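Local coordinates for protein histidine utilization repressor (Pseudomonas syringae pv. tomato, PDB 2PKH) that probably represses the histidine utilization (hut) genes by binding their control region in the absence of inducer, here represented by its C-terminal UTRA domain, at residues Q52-F57 with Q74-Y79; P64-Q69 with A78-V83. All coordinates share one frame; numbering follows the deposited sequence.

How the contacts relate
Contacts 1 and 2 show how one short helix, 76-83, packs on both a strand and a loop. Along the chain come strand segment 52-57, loop segment 64-69 and then the helix, whose start with the two residues before it (74-79) serves contact 1 and whose later residues (78-83) serve contact 2; Ala78 and Tyr79 belong to both. The centres lie about 10 Å apart, and the two contacts touch where Tyr66 of the loop packs against Arg56 and Pro76. Gln74, just ahead of the helix, and Gln82 near its end are joined by a probable hydrogen bond. Helix and loop thus form a layer beside strand 49-59 of the six-stranded antiparallel sheet, all within the UTRA domain, the part of such regulators that generally senses the effector.

Contact 1 (Q52-F57 with Q74-Y79); sequences QIEDRF and QTPYAY. With EDO (1,2-ethanediol), chain N.
Arg56 of strand 49-59 and Pro76, the first residue of helix 76-83, mark the closest backbone approach, their CA atoms 8.3 Å apart, a gap that side chains have to fill. The Pro76 ring does most of this: its CB lies 3.6 Å from Arg56 CD, while its CG faces Glu54 OE2, likewise at 3.6 Å, Glu54 and Pro76 coming from opposite directions. Arg56 turns back toward Glu54 through a bend at chi3 (-59°), so that NE donates to Glu54 OE1 over 2.7 Å, with the oxygen in the guanidinium plane but the donor above the carboxylate plane. The same OE1 takes a weak bond from Arg56 NH2 and one from a water that also accepts from Tyr77 N, linking strand to helix start. Tyr77 CD1 lies obliquely near Arg56 NH2, at 4.4 Å. Within the sheet-and-helix architecture of the UTRA domain, this is the N-terminal end of a helix facing charged strand residues. Thr75 is its N-cap, OG1 accepting from Ala78 N at 3.1 Å. A 1,2-ethanediol, probably from the crystallisation liquor, sits between Thr75 CG2 and Gln52 OE1, bonding weakly to the latter. Thr129 receives the remaining arm of Arg56, bonding to NH1.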
ATOM      1  N   GLN B  52       1.934 -20.581  -8.568  1.00 19.73           N
ATOM      2  CA  GLN B  52       1.121 -19.611  -9.389  1.00 19.94           C
ATOM      3  C   GLN B  52       1.027 -20.070 -10.791  1.00 18.05           C
ATOM      4  O   GLN B  52       2.011 -20.541 -11.297  1.00 16.87           O
ATOM      5  CB  GLN B  52       1.861 -18.287  -9.479  1.00 18.53           C
ATOM      6  CG  GLN B  52       0.959 -17.146  -9.904  1.00 22.58           C
ATOM      7  CD  GLN B  52       1.734 -15.900 -10.274  1.00 25.28           C
ATOM      8  OE1 GLN B  52       2.556 -15.934 -11.132  1.00 27.88           O
ATOM      9  NE2 GLN B  52       1.496 -14.830  -9.575  1.00 25.74           N
ATOM     10  N   ILE B  53      -0.150 -19.939 -11.416  1.00 19.62           N
ATOM     11  CA  ILE B  53      -0.223 -19.977 -12.866  1.00 20.63           C
ATOM     12  C   ILE B  53      -0.370 -18.522 -13.344  1.00 20.19           C
ATOM     13  O   ILE B  53      -1.281 -17.839 -12.934  1.00 19.35           O
ATOM     14  CB  ILE B  53      -1.419 -20.852 -13.418  1.00 22.99           C
ATOM     15  CG1 ILE B  53      -1.386 -22.256 -12.790  1.00 19.56           C
ATOM     16  CG2 ILE B  53      -1.273 -21.094 -14.941  1.00 26.55           C
ATOM     17  CD1 ILE B  53      -2.559 -23.171 -13.347  1.00 21.21           C
ATOM     18  N   GLU B  54       0.516 -18.047 -14.207  1.00 17.65           N
ATOM     19  CA  GLU B  54       0.391 -16.622 -14.619  1.00 21.58           C
ATOM     20  C   GLU B  54      -0.023 -16.703 -16.099  1.00 21.39           C
ATOM     21  O   GLU B  54       0.781 -17.174 -16.900  1.00 20.78           O
ATOM     22  CB  GLU B  54       1.780 -15.971 -14.581  1.00 20.13           C
ATOM     23  CG  GLU B  54       1.910 -14.599 -15.275  1.00 22.66           C
ATOM     24  CD  GLU B  54       3.399 -14.149 -15.503  1.00 26.84           C
ATOM     25  OE1 GLU B  54       3.706 -12.918 -15.547  1.00 31.80           O
ATOM     26  OE2 GLU B  54       4.253 -15.034 -15.616  1.00 32.14           O
ATOM     27  N   ASP B  55      -1.253 -16.297 -16.433  1.00 22.48           N
ATOM     28  CA  ASP B  55      -1.771 -16.326 -17.811  1.00 21.88           C
ATOM     29  C   ASP B  55      -1.802 -14.884 -18.235  1.00 20.73           C
ATOM     30  O   ASP B  55      -2.579 -14.120 -17.659  1.00 20.51           O
ATOM     31  CB  ASP B  55      -3.213 -16.827 -17.792  1.00 23.12           C
ATOM     32  CG  ASP B  55      -3.633 -17.392 -19.162  1.00 26.10           C
ATOM     33  OD1 ASP B  55      -2.728 -17.477 -20.055  1.00 26.36           O
ATOM     34  OD2 ASP B  55      -4.852 -17.685 -19.343  1.00 25.45           O
ATOM     35  N   ARG B  56      -0.899 -14.493 -19.139  1.00 18.33           N
ATOM     36  CA  ARG B  56      -0.577 -13.086 -19.392  1.00 18.88           C
ATOM     37  C   ARG B  56      -0.738 -12.749 -20.840  1.00 17.87           C
ATOM     38  O   ARG B  56      -0.263 -13.497 -21.697  1.00 19.18           O
ATOM     39  CB  ARG B  56       0.905 -12.775 -18.974  1.00 17.87           C
ATOM     40  CG  ARG B  56       1.343 -11.308 -19.294  1.00 17.95           C
ATOM     41  CD  ARG B  56       2.648 -10.889 -18.584  1.00 22.86           C
ATOM     42  NE  ARG B  56       2.611 -10.961 -17.105  1.00 22.54           N
ATOM     43  CZ  ARG B  56       2.124 -10.025 -16.293  1.00 27.23           C
ATOM     44  NH1 ARG B  56       1.547  -8.923 -16.780  1.00 21.26           N
ATOM     45  NH2 ARG B  56       2.154 -10.239 -14.974  1.00 26.56           N
ATOM     46  N   PHE B  57      -1.344 -11.623 -21.114  1.00 18.46           N
ATOM     47  CA  PHE B  57      -1.481 -11.149 -22.495  1.00 19.24           C
ATOM     48  C   PHE B  57      -0.854  -9.764 -22.649  1.00 20.36           C
ATOM     49  O   PHE B  57      -0.943  -8.946 -21.707  1.00 19.84           O
ATOM     50  CB  PHE B  57      -2.981 -11.095 -22.841  1.00 18.66           C
ATOM     51  CG  PHE B  57      -3.686 -12.421 -22.626  1.00 19.83           C
ATOM     52  CD1 PHE B  57      -3.969 -13.275 -23.698  1.00 19.15           C
ATOM     53  CD2 PHE B  57      -4.025 -12.836 -21.303  1.00 21.80           C
ATOM     54  CE1 PHE B  57      -4.582 -14.518 -23.455  1.00 19.29           C
ATOM     55  CE2 PHE B  57      -4.625 -14.060 -21.073  1.00 19.90           C
ATOM     56  CZ  PHE B  57      -4.853 -14.924 -22.163  1.00 20.33           C
ATOM     57  N   GLN B  74      13.971 -14.653 -16.604  1.00 31.34           N
ATOM     58  CA  GLN B  74      13.427 -13.378 -16.218  1.00 30.36           C
ATOM     59  C   GLN B  74      11.883 -13.551 -16.156  1.00 29.23           C
ATOM     60  O   GLN B  74      11.371 -14.335 -16.888  1.00 28.77           O
ATOM     61  CB  GLN B  74      13.823 -12.370 -17.325  1.00 31.13           C
ATOM     62  CG  GLN B  74      13.556 -10.900 -17.031  1.00 31.81           C
ATOM     63  CD  GLN B  74      14.060 -10.008 -18.156  1.00 31.97           C
ATOM     64  OE1 GLN B  74      14.123 -10.415 -19.333  1.00 34.62           O
ATOM     65  NE2 GLN B  74      14.450  -8.814 -17.804  1.00 30.46           N
ATOM     66  N   THR B  75      11.136 -12.870 -15.279  1.00 27.54           N
ATOM     67  CA  THR B  75       9.674 -12.945 -15.399  1.00 25.91           C
ATOM     68  C   THR B  75       9.219 -11.988 -16.537  1.00 24.85           C
ATOM     69  O   THR B  75       9.933 -11.002 -16.893  1.00 23.67           O
ATOM     70  CB  THR B  75       8.939 -12.502 -14.139  1.00 26.64           C
ATOM     71  OG1 THR B  75       9.164 -11.107 -13.944  1.00 27.77           O
ATOM     72  CG2 THR B  75       9.339 -13.326 -12.878  1.00 25.57           C
ATOM     73  N   PRO B  76       8.070 -12.282 -17.166  1.00 23.36           N
ATOM     74  CA  PRO B  76       7.439 -11.339 -18.109  1.00 23.33           C
ATOM     75  C   PRO B  76       7.290  -9.883 -17.559  1.00 24.10           C
ATOM     76  O   PRO B  76       7.631  -8.907 -18.233  1.00 23.79           O
ATOM     77  CB  PRO B  76       6.080 -11.975 -18.400  1.00 24.53           C
ATOM     78  CG  PRO B  76       6.309 -13.505 -18.168  1.00 22.48           C
ATOM     79  CD  PRO B  76       7.408 -13.608 -17.109  1.00 23.27           C
ATOM     80  N   TYR B  77       6.827  -9.753 -16.321  1.00 25.58           N
ATOM     81  CA  TYR B  77       6.712  -8.396 -15.738  1.00 26.45           C
ATOM     82  C   TYR B  77       8.043  -7.668 -15.683  1.00 26.95           C
ATOM     83  O   TYR B  77       8.090  -6.506 -16.008  1.00 28.09           O
ATOM     84  CB  TYR B  77       6.105  -8.457 -14.374  1.00 24.65           C
ATOM     85  CG  TYR B  77       5.650  -7.093 -13.931  1.00 28.13           C
ATOM     86  CD1 TYR B  77       4.415  -6.572 -14.337  1.00 32.14           C
ATOM     87  CD2 TYR B  77       6.477  -6.294 -13.135  1.00 27.35           C
ATOM     88  CE1 TYR B  77       3.989  -5.297 -13.926  1.00 28.48           C
ATOM     89  CE2 TYR B  77       6.089  -5.012 -12.760  1.00 30.04           C
ATOM     90  CZ  TYR B  77       4.837  -4.518 -13.146  1.00 30.36           C
ATOM     91  OH  TYR B  77       4.407  -3.245 -12.711  1.00 26.85           O
ATOM     92  N   ALA B  78       9.118  -8.350 -15.286  1.00 26.70           N
ATOM     93  CA  ALA B  78      10.415  -7.713 -15.202  1.00 27.33           C
ATOM     94  C   ALA B  78      10.815  -7.299 -16.587  1.00 28.36           C
ATOM     95  O   ALA B  78      11.255  -6.164 -16.797  1.00 29.66           O
ATOM     96  CB  ALA B  78      11.453  -8.677 -14.631  1.00 27.69           C
ATOM     97  N   TYR B  79      10.722  -8.227 -17.552  1.00 26.87           N
ATOM     98  CA  TYR B  79      11.010  -7.892 -18.935  1.00 26.19           C
ATOM     99  C   TYR B  79      10.232  -6.644 -19.417  1.00 26.37           C
ATOM    100  O   TYR B  79      10.815  -5.644 -19.873  1.00 27.05           O
ATOM    101  CB  TYR B  79      10.709  -9.063 -19.853  1.00 24.18           C
ATOM    102  CG  TYR B  79      10.828  -8.693 -21.296  1.00 24.10           C
ATOM    103  CD1 TYR B  79      12.077  -8.481 -21.861  1.00 22.09           C
ATOM    104  CD2 TYR B  79       9.689  -8.571 -22.106  1.00 20.94           C
ATOM    105  CE1 TYR B  79      12.220  -8.106 -23.207  1.00 25.95           C
ATOM    106  CE2 TYR B  79       9.793  -8.207 -23.458  1.00 21.20           C
ATOM    107  CZ  TYR B  79      11.087  -7.992 -23.999  1.00 25.95           C
ATOM    108  OH  TYR B  79      11.237  -7.679 -25.316  1.00 26.90           O
TER
HETATM  109  C1  EDO N1010       5.947 -12.702 -10.842  1.00 45.54           C
HETATM  110  O1  EDO N1010       7.088 -13.438 -10.426  1.00 46.25           O
HETATM  111  C2  EDO N1010       4.899 -13.726 -11.298  1.00 46.04           C
HETATM  112  O2  EDO N1010       3.762 -13.026 -11.848  1.00 44.65           O
HETATM  113  O   HOH W   1       5.631 -11.695 -14.477  1.00 17.55           O

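Contact 2 (P64-Q69 with A78-V83); sequences PDYLKQ and AYLSQV
Tyr79 enters first, and its ring spans the gap to Gln69, Tyr66 and Asp65. With CG anti to the backbone N (chi1 173°), the ring projects from the helix toward the loop. Gln69 covers one face: its CG stands 3.7 Å from the centroid of the Tyr79 ring, a CH-pi contact almost along the ring normal. Because the Gln69 chain bends at chi2 (-56°), its amide turns to lie nearly flat on the ring, the planes 15° apart, and CD comes within 3.3 Å of Tyr79 CE1. The amide is kept there by its own loop, since Gln69 NE2 donates to Asp65 O at 2.9 Å in a nearly straight bond. That carbonyl oxygen also accepts from Lys68 N on the opposite face of its plane, in the 3-10 turn of residues 66-68. Tyr79 OH approaches Asp65 CB and reaches Asp65 N through a water, which lies 2.7 Å from the hydroxyl. Tyr66 also meets this ring, its CD1 3.9 Å from Tyr79 CD2.

Leu80 follows, its CD2 set 3.8 Å from Tyr66 CD1. The Tyr66 ring is wedged between helix 76-83 and the sheet, where it also packs on Val58 and Phe38, and its hydroxyl bonds to Ser40.

Val83, one turn on from Tyr79, places CG2 over the opposite face of that ring, toward its rim, leaving the aromatic between it and Gln69. Loop and helix thus meet through stacked and apolar surfaces, while Gln69 NE2 is bonded to Asp65 O, Tyr66 OH to Ser40 and Tyr79 OH to a water, which suggests that packing, helped by one water bridge, does most of the holding.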
ATOM      1  N   PRO B  64       7.299  -5.602 -28.963  1.00 24.80           N
ATOM      2  CA  PRO B  64       7.356  -6.429 -30.157  1.00 24.83           C
ATOM      3  C   PRO B  64       8.188  -7.696 -30.060  1.00 24.59           C
ATOM      4  O   PRO B  64       7.959  -8.645 -30.836  1.00 24.56           O
ATOM      5  CB  PRO B  64       7.850  -5.471 -31.258  1.00 25.20           C
ATOM      6  CG  PRO B  64       8.186  -4.217 -30.599  1.00 25.84           C
ATOM      7  CD  PRO B  64       7.727  -4.209 -29.207  1.00 23.94           C
ATOM      8  N   ASP B  65       9.132  -7.740 -29.119  1.00 25.35           N
ATOM      9  CA  ASP B  65      10.047  -8.880 -29.041  1.00 25.95           C
ATOM     10  C   ASP B  65       9.712  -9.840 -27.876  1.00 26.25           C
ATOM     11  O   ASP B  65      10.541 -10.691 -27.509  1.00 26.77           O
ATOM     12  CB  ASP B  65      11.500  -8.398 -28.903  1.00 26.58           C
ATOM     13  CG  ASP B  65      11.971  -7.598 -30.135  1.00 28.61           C
ATOM     14  OD1 ASP B  65      11.516  -7.901 -31.258  1.00 28.96           O
ATOM     15  OD2 ASP B  65      12.762  -6.656 -29.956  1.00 29.99           O
ATOM     16  N   TYR B  66       8.505  -9.697 -27.321  1.00 25.59           N
ATOM     17  CA  TYR B  66       8.045 -10.520 -26.219  1.00 24.62           C
ATOM     18  C   TYR B  66       8.187 -12.027 -26.507  1.00 23.54           C
ATOM     19  O   TYR B  66       8.701 -12.775 -25.679  1.00 24.44           O
ATOM     20  CB  TYR B  66       6.603 -10.136 -25.868  1.00 24.15           C
ATOM     21  CG  TYR B  66       6.080 -10.735 -24.541  1.00 21.63           C
ATOM     22  CD1 TYR B  66       6.288 -10.112 -23.347  1.00 19.72           C
ATOM     23  CD2 TYR B  66       5.333 -11.895 -24.549  1.00 23.57           C
ATOM     24  CE1 TYR B  66       5.799 -10.673 -22.126  1.00 22.16           C
ATOM     25  CE2 TYR B  66       4.797 -12.469 -23.321  1.00 18.71           C
ATOM     26  CZ  TYR B  66       5.058 -11.876 -22.154  1.00 23.14           C
ATOM     27  OH  TYR B  66       4.480 -12.410 -20.988  1.00 22.21           O
ATOM     28  N   LEU B  67       7.796 -12.461 -27.700  1.00 24.97           N
ATOM     29  CA  LEU B  67       7.785 -13.911 -28.011  1.00 25.10           C
ATOM     30  C   LEU B  67       9.209 -14.517 -28.025  1.00 25.27           C
ATOM     31  O   LEU B  67       9.401 -15.725 -27.874  1.00 24.02           O
ATOM     32  CB  LEU B  67       7.072 -14.161 -29.324  1.00 25.06           C
ATOM     33  CG  LEU B  67       5.543 -13.914 -29.301  1.00 23.84           C
ATOM     34  CD1 LEU B  67       4.996 -14.400 -30.696  1.00 28.88           C
ATOM     35  CD2 LEU B  67       4.874 -14.636 -28.167  1.00 25.67           C
ATOM     36  N   LYS B  68      10.187 -13.653 -28.204  1.00 25.44           N
ATOM     37  CA  LYS B  68      11.566 -14.044 -28.370  1.00 27.14           C
ATOM     38  C   LYS B  68      12.297 -14.281 -27.057  1.00 26.50           C
ATOM     39  O   LYS B  68      13.437 -14.733 -27.068  1.00 25.84           O
ATOM     40  CB  LYS B  68      12.315 -12.948 -29.190  1.00 27.49           C
ATOM     41  CG  LYS B  68      11.754 -12.796 -30.598  1.00 30.13           C
ATOM     42  CD  LYS B  68      12.132 -11.438 -31.161  1.00 38.41           C
ATOM     43  CE  LYS B  68      11.231 -11.110 -32.383  1.00 41.43           C
ATOM     44  NZ  LYS B  68      11.668  -9.821 -33.016  1.00 45.66           N
ATOM     45  N   GLN B  69      11.647 -13.975 -25.928  1.00 26.30           N
ATOM     46  CA  GLN B  69      12.290 -14.030 -24.623  1.00 26.22           C
ATOM     47  C   GLN B  69      12.296 -15.446 -23.933  1.00 28.05           C
ATOM     48  O   GLN B  69      11.420 -16.317 -24.222  1.00 28.36           O
ATOM     49  CB  GLN B  69      11.624 -13.012 -23.699  1.00 26.27           C
ATOM     50  CG  GLN B  69      11.506 -11.605 -24.254  1.00 25.85           C
ATOM     51  CD  GLN B  69      12.869 -11.028 -24.684  1.00 26.65           C
ATOM     52  OE1 GLN B  69      13.853 -11.142 -23.961  1.00 27.30           O
ATOM     53  NE2 GLN B  69      12.925 -10.440 -25.868  1.00 24.77           N
ATOM     54  N   ALA B  78       9.118  -8.350 -15.286  1.00 26.70           N
ATOM     55  CA  ALA B  78      10.415  -7.713 -15.202  1.00 27.33           C
ATOM     56  C   ALA B  78      10.815  -7.299 -16.587  1.00 28.36           C
ATOM     57  O   ALA B  78      11.255  -6.164 -16.797  1.00 29.66           O
ATOM     58  CB  ALA B  78      11.453  -8.677 -14.631  1.00 27.69           C
ATOM     59  N   TYR B  79      10.722  -8.227 -17.552  1.00 26.87           N
ATOM     60  CA  TYR B  79      11.010  -7.892 -18.935  1.00 26.19           C
ATOM     61  C   TYR B  79      10.232  -6.644 -19.417  1.00 26.37           C
ATOM     62  O   TYR B  79      10.815  -5.644 -19.873  1.00 27.05           O
ATOM     63  CB  TYR B  79      10.709  -9.063 -19.853  1.00 24.18           C
ATOM     64  CG  TYR B  79      10.828  -8.693 -21.296  1.00 24.10           C
ATOM     65  CD1 TYR B  79      12.077  -8.481 -21.861  1.00 22.09           C
ATOM     66  CD2 TYR B  79       9.689  -8.571 -22.106  1.00 20.94           C
ATOM     67  CE1 TYR B  79      12.220  -8.106 -23.207  1.00 25.95           C
ATOM     68  CE2 TYR B  79       9.793  -8.207 -23.458  1.00 21.20           C
ATOM     69  CZ  TYR B  79      11.087  -7.992 -23.999  1.00 25.95           C
ATOM     70  OH  TYR B  79      11.237  -7.679 -25.316  1.00 26.90           O
ATOM     71  N   LEU B  80       8.918  -6.703 -19.275  1.00 25.39           N
ATOM     72  CA  LEU B  80       8.047  -5.624 -19.703  1.00 26.01           C
ATOM     73  C   LEU B  80       8.382  -4.280 -19.034  1.00 27.00           C
ATOM     74  O   LEU B  80       8.387  -3.232 -19.676  1.00 27.08           O
ATOM     75  CB  LEU B  80       6.567  -6.003 -19.473  1.00 25.81           C
ATOM     76  CG  LEU B  80       5.911  -7.082 -20.376  1.00 22.41           C
ATOM     77  CD1 LEU B  80       4.503  -7.309 -19.842  1.00 19.29           C
ATOM     78  CD2 LEU B  80       5.903  -6.654 -21.832  1.00 22.68           C
ATOM     79  N   SER B  81       8.700  -4.307 -17.758  1.00 28.16           N
ATOM     80  CA  SER B  81       9.057  -3.049 -17.110  1.00 31.61           C
ATOM     81  C   SER B  81      10.393  -2.458 -17.617  1.00 31.84           C
ATOM     82  O   SER B  81      10.703  -1.278 -17.340  1.00 31.74           O
ATOM     83  CB  SER B  81       9.032  -3.220 -15.578  1.00 31.57           C
ATOM     84  OG  SER B  81      10.165  -3.960 -15.191  1.00 37.04           O
ATOM     85  N   GLN B  82      11.149  -3.250 -18.386  1.00 33.18           N
ATOM     86  CA  GLN B  82      12.365  -2.796 -19.090  1.00 34.92           C
ATOM     87  C   GLN B  82      12.004  -2.179 -20.408  1.00 34.39           C
ATOM     88  O   GLN B  82      12.702  -1.332 -20.918  1.00 35.87           O
ATOM     89  CB  GLN B  82      13.222  -3.979 -19.497  1.00 36.71           C
ATOM     90  CG  GLN B  82      14.213  -4.536 -18.536  1.00 40.69           C
ATOM     91  CD  GLN B  82      15.095  -5.560 -19.260  1.00 46.34           C
ATOM     92  OE1 GLN B  82      15.652  -6.459 -18.645  1.00 51.29           O
ATOM     93  NE2 GLN B  82      15.206  -5.423 -20.587  1.00 47.85           N
ATOM     94  N   VAL B  83      10.964  -2.703 -21.023  1.00 33.04           N
ATOM     95  CA  VAL B  83      10.579  -2.343 -22.369  1.00 32.50           C
ATOM     96  C   VAL B  83       9.851  -1.014 -22.362  1.00 31.55           C
ATOM     97  O   VAL B  83       9.969  -0.235 -23.286  1.00 31.52           O
ATOM     98  CB  VAL B  83       9.649  -3.439 -22.950  1.00 32.16           C
ATOM     99  CG1 VAL B  83       8.769  -2.862 -24.055  1.00 35.61           C
ATOM    100  CG2 VAL B  83      10.468  -4.567 -23.469  1.00 33.25           C
TER
HETATM  101  O   HOH W   2       9.806  -5.956 -26.870  1.00 25.59           O